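Local coordinates for glucose-6-phosphate isomerase (Chlamydia trachomatis D/UW-3/CX, PDB 6OTU), which catalyses the reversible isomerization of glucose 6-phosphate to fructose 6-phosphate, at residues L49-V63 with R310-N324. Numbering follows the deposited sequence.
With ACT (acetate ion), chain B.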
loop_
_atom_site.group_PDB
_atom_site.type_symbol
_atom_site.label_atom_id
_atom_site.label_comp_id
_atom_site.label_asym_id
_atom_site.label_seq_id
_atom_site.Cartn_x
_atom_site.Cartn_y
_atom_site.Cartn_z
ATOM N N LEU A 49 5.211 10.617 -25.761
ATOM C CA LEU A 49 5.779 9.500 -26.506
ATOM C C LEU A 49 4.684 8.461 -26.642
ATOM O O LEU A 49 4.096 8.036 -25.645
ATOM C CB LEU A 49 7.005 8.914 -25.787
ATOM C CG LEU A 49 7.582 7.565 -26.248
ATOM C CD1 LEU A 49 7.958 7.588 -27.713
ATOM C CD2 LEU A 49 8.799 7.169 -25.378
ATOM N N SER A 50 4.365 8.070 -27.864
ATOM C CA SER A 50 3.333 7.067 -28.053
ATOM C C SER A 50 3.917 5.961 -28.916
ATOM O O SER A 50 4.315 6.190 -30.069
ATOM C CB SER A 50 2.049 7.677 -28.636
ATOM O OG SER A 50 1.951 7.460 -30.017
ATOM N N VAL A 51 4.000 4.771 -28.326
ATOM C CA VAL A 51 4.758 3.659 -28.875
ATOM C C VAL A 51 4.407 2.411 -28.071
ATOM O O VAL A 51 3.989 2.502 -26.908
ATOM C CB VAL A 51 6.273 3.971 -28.861
ATOM C CG1 VAL A 51 6.885 3.732 -27.487
ATOM C CG2 VAL A 51 7.003 3.181 -29.925
ATOM N N GLU A 52 4.510 1.245 -28.723
ATOM C CA GLU A 52 4.321 -0.069 -28.099
ATOM C C GLU A 52 2.971 -0.195 -27.392
ATOM O O GLU A 52 2.841 -0.875 -26.370
ATOM C CB GLU A 52 5.476 -0.388 -27.144
ATOM C CG GLU A 52 6.861 -0.510 -27.829
ATOM C CD GLU A 52 6.954 -1.653 -28.862
ATOM O OE1 GLU A 52 7.832 -1.575 -29.749
ATOM O OE2 GLU A 52 6.160 -2.622 -28.804
ATOM N N GLY A 53 1.950 0.448 -27.956
ATOM C CA GLY A 53 0.611 0.409 -27.397
ATOM C C GLY A 53 0.320 1.404 -26.289
ATOM O O GLY A 53 -0.756 1.323 -25.681
ATOM N N PHE A 54 1.239 2.334 -25.999
ATOM C CA PHE A 54 1.053 3.304 -24.928
ATOM C C PHE A 54 1.233 4.719 -25.451
ATOM O O PHE A 54 1.933 4.954 -26.433
ATOM C CB PHE A 54 2.054 3.141 -23.780
ATOM C CG PHE A 54 2.064 1.796 -23.149
ATOM C CD1 PHE A 54 1.190 1.493 -22.118
ATOM C CD2 PHE A 54 2.981 0.846 -23.549
ATOM C CE1 PHE A 54 1.210 0.250 -21.524
ATOM C CE2 PHE A 54 3.013 -0.402 -22.957
ATOM C CZ PHE A 54 2.125 -0.701 -21.939
ATOM N N THR A 55 0.632 5.670 -24.744
ATOM C CA THR A 55 1.070 7.057 -24.780
ATOM C C THR A 55 1.573 7.440 -23.396
ATOM O O THR A 55 0.990 7.051 -22.375
ATOM C CB THR A 55 -0.047 8.004 -25.246
ATOM O OG1 THR A 55 -0.533 7.561 -26.520
ATOM C CG2 THR A 55 0.476 9.434 -25.378
ATOM N N TYR A 56 2.686 8.163 -23.374
ATOM C CA TYR A 56 3.325 8.639 -22.154
ATOM C C TYR A 56 3.458 10.152 -22.258
ATOM O O TYR A 56 4.144 10.654 -23.155
ATOM C CB TYR A 56 4.695 7.994 -21.988
ATOM C CG TYR A 56 5.404 8.228 -20.677
ATOM C CD1 TYR A 56 4.935 7.655 -19.492
ATOM C CD2 TYR A 56 6.566 8.997 -20.619
ATOM C CE1 TYR A 56 5.598 7.847 -18.292
ATOM C CE2 TYR A 56 7.243 9.193 -19.412
ATOM C CZ TYR A 56 6.753 8.605 -18.254
ATOM O OH TYR A 56 7.402 8.781 -17.042
ATOM N N SER A 57 2.783 10.873 -21.363
ATOM C CA SER A 57 2.814 12.332 -21.313
ATOM C C SER A 57 3.527 12.767 -20.043
ATOM O O SER A 57 3.235 12.257 -18.962
ATOM C CB SER A 57 1.407 12.938 -21.349
ATOM O OG SER A 57 1.443 14.332 -21.651
ATOM N N TYR A 58 4.462 13.706 -20.182
ATOM C CA TYR A 58 5.223 14.226 -19.053
ATOM C C TYR A 58 5.296 15.743 -19.108
ATOM O O TYR A 58 6.227 16.328 -18.549
ATOM C CB TYR A 58 6.648 13.644 -19.002
ATOM C CG TYR A 58 7.404 13.689 -20.326
ATOM C CD1 TYR A 58 7.087 12.807 -21.358
ATOM C CD2 TYR A 58 8.437 14.604 -20.542
ATOM C CE1 TYR A 58 7.769 12.829 -22.569
ATOM C CE2 TYR A 58 9.127 14.635 -21.766
ATOM C CZ TYR A 58 8.783 13.739 -22.775
ATOM O OH TYR A 58 9.454 13.739 -23.989
ATOM N N ALA A 59 4.346 16.389 -19.796
ATOM C CA ALA A 59 4.254 17.838 -19.732
ATOM C C ALA A 59 4.016 18.330 -18.303
ATOM O O ALA A 59 4.317 19.489 -17.995
ATOM C CB ALA A 59 3.148 18.322 -20.675
ATOM N N THR A 60 3.504 17.477 -17.421
ATOM C CA THR A 60 3.284 17.847 -16.026
ATOM C C THR A 60 4.453 17.462 -15.111
ATOM O O THR A 60 4.292 17.465 -13.890
ATOM C CB THR A 60 1.981 17.220 -15.525
ATOM O OG1 THR A 60 1.963 15.823 -15.852
ATOM C CG2 THR A 60 0.771 17.897 -16.182
ATOM N N GLU A 61 5.613 17.112 -15.672
ATOM C CA GLU A 61 6.867 17.036 -14.926
ATOM C C GLU A 61 7.600 18.365 -15.054
ATOM O O GLU A 61 7.453 19.077 -16.050
ATOM C CB GLU A 61 7.776 15.919 -15.447
ATOM C CG GLU A 61 7.178 14.521 -15.436
ATOM C CD GLU A 61 7.370 13.814 -14.123
ATOM O OE1 GLU A 61 7.968 14.412 -13.197
ATOM O OE2 GLU A 61 6.902 12.662 -14.004
ATOM N N ARG A 62 8.390 18.701 -14.033
ATOM C CA ARG A 62 9.123 19.971 -13.998
ATOM C C ARG A 62 10.413 19.850 -14.814
ATOM O O ARG A 62 11.533 19.908 -14.299
ATOM C CB ARG A 62 9.413 20.382 -12.561
ATOM C CG ARG A 62 8.169 20.614 -11.723
ATOM C CD ARG A 62 8.489 21.333 -10.414
ATOM N NE ARG A 62 8.745 22.755 -10.602
ATOM C CZ ARG A 62 9.039 23.593 -9.614
ATOM N NH1 ARG A 62 9.126 23.129 -8.374
ATOM N NH2 ARG A 62 9.253 24.884 -9.858
ATOM N N VAL A 63 10.237 19.683 -16.124
ATOM C CA VAL A 63 11.355 19.534 -17.053
ATOM C C VAL A 63 11.092 20.396 -18.282
ATOM O O VAL A 63 9.942 20.573 -18.701
ATOM C CB VAL A 63 11.579 18.054 -17.442
ATOM C CG1 VAL A 63 12.078 17.255 -16.241
ATOM C CG2 VAL A 63 10.302 17.432 -18.003
ATOM N N ARG A 310 14.221 10.167 -25.230
ATOM C CA ARG A 310 12.881 10.651 -25.531
ATOM C C ARG A 310 12.070 9.657 -26.357
ATOM O O ARG A 310 10.837 9.760 -26.389
ATOM C CB ARG A 310 12.953 12.015 -26.231
ATOM C CG ARG A 310 13.076 13.205 -25.236
ATOM C CD ARG A 310 13.034 14.590 -25.906
ATOM N NE ARG A 310 11.672 15.083 -26.148
ATOM C CZ ARG A 310 10.984 14.864 -27.269
ATOM N NH1 ARG A 310 11.522 14.160 -28.259
ATOM N NH2 ARG A 310 9.755 15.344 -27.408
ATOM N N GLU A 311 12.712 8.681 -27.003
ATOM C CA GLU A 311 11.984 7.673 -27.769
ATOM C C GLU A 311 11.915 6.308 -27.072
ATOM O O GLU A 311 11.612 5.313 -27.737
ATOM C CB GLU A 311 12.606 7.517 -29.152
ATOM C CG GLU A 311 12.509 8.757 -30.002
ATOM C CD GLU A 311 13.359 8.665 -31.261
ATOM O OE1 GLU A 311 13.893 7.565 -31.560
ATOM O OE2 GLU A 311 13.488 9.701 -31.953
ATOM N N ASN A 312 12.138 6.248 -25.751
ATOM C CA ASN A 312 12.338 4.992 -25.016
ATOM C C ASN A 312 11.560 5.070 -23.696
ATOM O O ASN A 312 11.929 5.837 -22.800
ATOM C CB ASN A 312 13.841 4.758 -24.779
ATOM C CG ASN A 312 14.160 3.430 -24.069
ATOM O OD1 ASN A 312 13.424 2.993 -23.182
ATOM N ND2 ASN A 312 15.306 2.824 -24.419
ATOM N N LEU A 313 10.489 4.274 -23.567
ATOM C CA LEU A 313 9.606 4.409 -22.407
ATOM C C LEU A 313 10.327 4.134 -21.088
ATOM O O LEU A 313 10.398 5.046 -20.248
ATOM C CB LEU A 313 8.364 3.533 -22.612
ATOM C CG LEU A 313 7.424 3.993 -23.739
ATOM C CD1 LEU A 313 6.503 2.883 -24.151
ATOM C CD2 LEU A 313 6.621 5.237 -23.324
ATOM N N PRO A 314 10.922 2.954 -20.852
ATOM C CA PRO A 314 11.561 2.738 -19.546
ATOM C C PRO A 314 12.762 3.638 -19.291
ATOM O O PRO A 314 12.997 4.016 -18.136
ATOM C CB PRO A 314 11.945 1.254 -19.583
ATOM C CG PRO A 314 12.047 0.915 -21.004
ATOM C CD PRO A 314 11.048 1.765 -21.717
ATOM N N LEU A 315 13.498 4.028 -20.330
ATOM C CA LEU A 315 14.643 4.910 -20.138
ATOM C C LEU A 315 14.204 6.323 -19.763
ATOM O O LEU A 315 14.824 6.962 -18.908
ATOM C CB LEU A 315 15.503 4.937 -21.406
ATOM C CG LEU A 315 16.816 5.703 -21.222
ATOM C CD1 LEU A 315 17.562 5.138 -20.013
ATOM C CD2 LEU A 315 17.675 5.633 -22.477
ATOM N N LEU A 316 13.152 6.835 -20.407
ATOM C CA LEU A 316 12.626 8.148 -20.043
ATOM C C LEU A 316 12.077 8.135 -18.623
ATOM O O LEU A 316 12.382 9.019 -17.816
ATOM C CB LEU A 316 11.536 8.567 -21.035
ATOM C CG LEU A 316 10.878 9.946 -20.954
ATOM C CD1 LEU A 316 11.908 11.054 -20.758
ATOM C CD2 LEU A 316 10.070 10.211 -22.227
ATOM N N SER A 317 11.264 7.131 -18.300
ATOM C CA SER A 317 10.683 7.070 -16.970
ATOM C C SER A 317 11.775 6.963 -15.904
ATOM O O SER A 317 11.712 7.641 -14.875
ATOM C CB SER A 317 9.701 5.907 -16.894
ATOM O OG SER A 317 9.522 5.496 -15.555
ATOM N N ALA A 318 12.832 6.191 -16.184
ATOM C CA ALA A 318 13.961 6.106 -15.262
ATOM C C ALA A 318 14.634 7.464 -15.066
ATOM O O ALA A 318 14.913 7.862 -13.928
ATOM C CB ALA A 318 14.974 5.076 -15.756
ATOM N N MET A 319 14.897 8.199 -16.161
ATOM C CA MET A 319 15.635 9.460 -16.032
ATOM C C MET A 319 14.775 10.559 -15.404
ATOM O O MET A 319 15.272 11.363 -14.598
ATOM C CB MET A 319 16.181 9.904 -17.392
ATOM C CG MET A 319 17.117 8.901 -18.024
ATOM S SD MET A 319 18.446 8.371 -16.923
ATOM C CE MET A 319 19.339 9.917 -16.759
ATOM N N LEU A 320 13.481 10.604 -15.736
ATOM C CA LEU A 320 12.572 11.506 -15.024
ATOM C C LEU A 320 12.521 11.175 -13.531
ATOM O O LEU A 320 12.426 12.075 -12.686
ATOM C CB LEU A 320 11.176 11.428 -15.640
ATOM C CG LEU A 320 11.019 12.021 -17.049
ATOM C CD1 LEU A 320 9.700 11.607 -17.674
ATOM C CD2 LEU A 320 11.151 13.547 -17.007
ATOM N N GLY A 321 12.589 9.890 -13.179
ATOM C CA GLY A 321 12.655 9.538 -11.762
ATOM C C GLY A 321 13.936 10.027 -11.108
ATOM O O GLY A 321 13.917 10.528 -9.983
ATOM N N VAL A 322 15.063 9.898 -11.818
ATOM C CA VAL A 322 16.352 10.380 -11.321
ATOM C C VAL A 322 16.317 11.894 -11.148
ATOM O O VAL A 322 16.839 12.434 -10.163
ATOM C CB VAL A 322 17.481 9.942 -12.280
ATOM C CG1 VAL A 322 18.745 10.761 -12.063
ATOM C CG2 VAL A 322 17.747 8.445 -12.172
ATOM N N TRP A 323 15.689 12.600 -12.100
ATOM C CA TRP A 323 15.472 14.043 -11.961
ATOM C C TRP A 323 14.711 14.362 -10.684
ATOM O O TRP A 323 15.152 15.184 -9.876
ATOM C CB TRP A 323 14.728 14.581 -13.183
ATOM C CG TRP A 323 14.278 16.020 -13.106
ATOM C CD1 TRP A 323 12.988 16.471 -12.996
ATOM C CD2 TRP A 323 15.104 17.201 -13.201
ATOM N NE1 TRP A 323 12.963 17.841 -12.995
ATOM C CE2 TRP A 323 14.243 18.319 -13.116
ATOM C CE3 TRP A 323 16.485 17.417 -13.331
ATOM C CZ2 TRP A 323 14.716 19.638 -13.147
ATOM C CZ3 TRP A 323 16.957 18.737 -13.365
ATOM C CH2 TRP A 323 16.069 19.826 -13.277
ATOM N N ASN A 324 13.584 13.690 -10.464
ATOM C CA ASN A 324 12.805 13.953 -9.260
ATOM C C ASN A 324 13.558 13.538 -8.000
ATOM O O ASN A 324 13.579 14.276 -7.010
ATOM C CB ASN A 324 11.462 13.226 -9.349
ATOM C CG ASN A 324 10.452 13.956 -10.230
ATOM O OD1 ASN A 324 10.467 15.184 -10.336
ATOM N ND2 ASN A 324 9.571 13.198 -10.867
HETATM C C ACT B . -3.026 5.195 -27.122
HETATM O O ACT B . -2.867 6.436 -27.017
HETATM O OXT ACT B . -3.632 4.429 -26.324
HETATM C CH3 ACT B . -2.384 4.499 -28.410
HETATM O O HOH W 1 6.825 6.634 -15.088
HETATM O O HOH W 2 9.587 16.677 -12.480
#
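Leu313 opens helix 313-327 and packs its side chain against a beta hairpin, strands 48-51 and 54-57 joined by a type I' turn, at the rim of the mixed sheet in this phosphoglucose isomerase fold. Its two methyls divide the work: CD2 touches both Leu49 CD2 and Tyr56 CB, while CD1 presses on Val51 CG1 at 3.5 Å, tighter than usual for two carbons. One turn on, Leu316 CD2 lies 3.5 Å from Tyr58 CE1. With CG anti to the backbone N (chi1 -171°), the Tyr56 ring reaches along the helix until Leu320 CD1 meets its edge; a water then joins Tyr56 OH to Ser317 OG. The margin is looser: Arg310 and Glu311 are exposed, and Leu49 CD2 rests against Arg310 O. Thr55 faces away from the helix, where OG1 donates to an acetate probably from the crystallisation liquor and the side chain packs on Val531 of the second subunit. Beyond the strands polar bonds join the packing. Asn324 ND2 donates to the syn side of Glu61 OE1 (3.1 Å). Val63 CG1 makes a CH-pi contact over one face of Trp323, 3.6 Å from the centroid of the five-membered ring, while Trp323 NE1 makes a weak, bent hydrogen bond (125°) to Arg62 O.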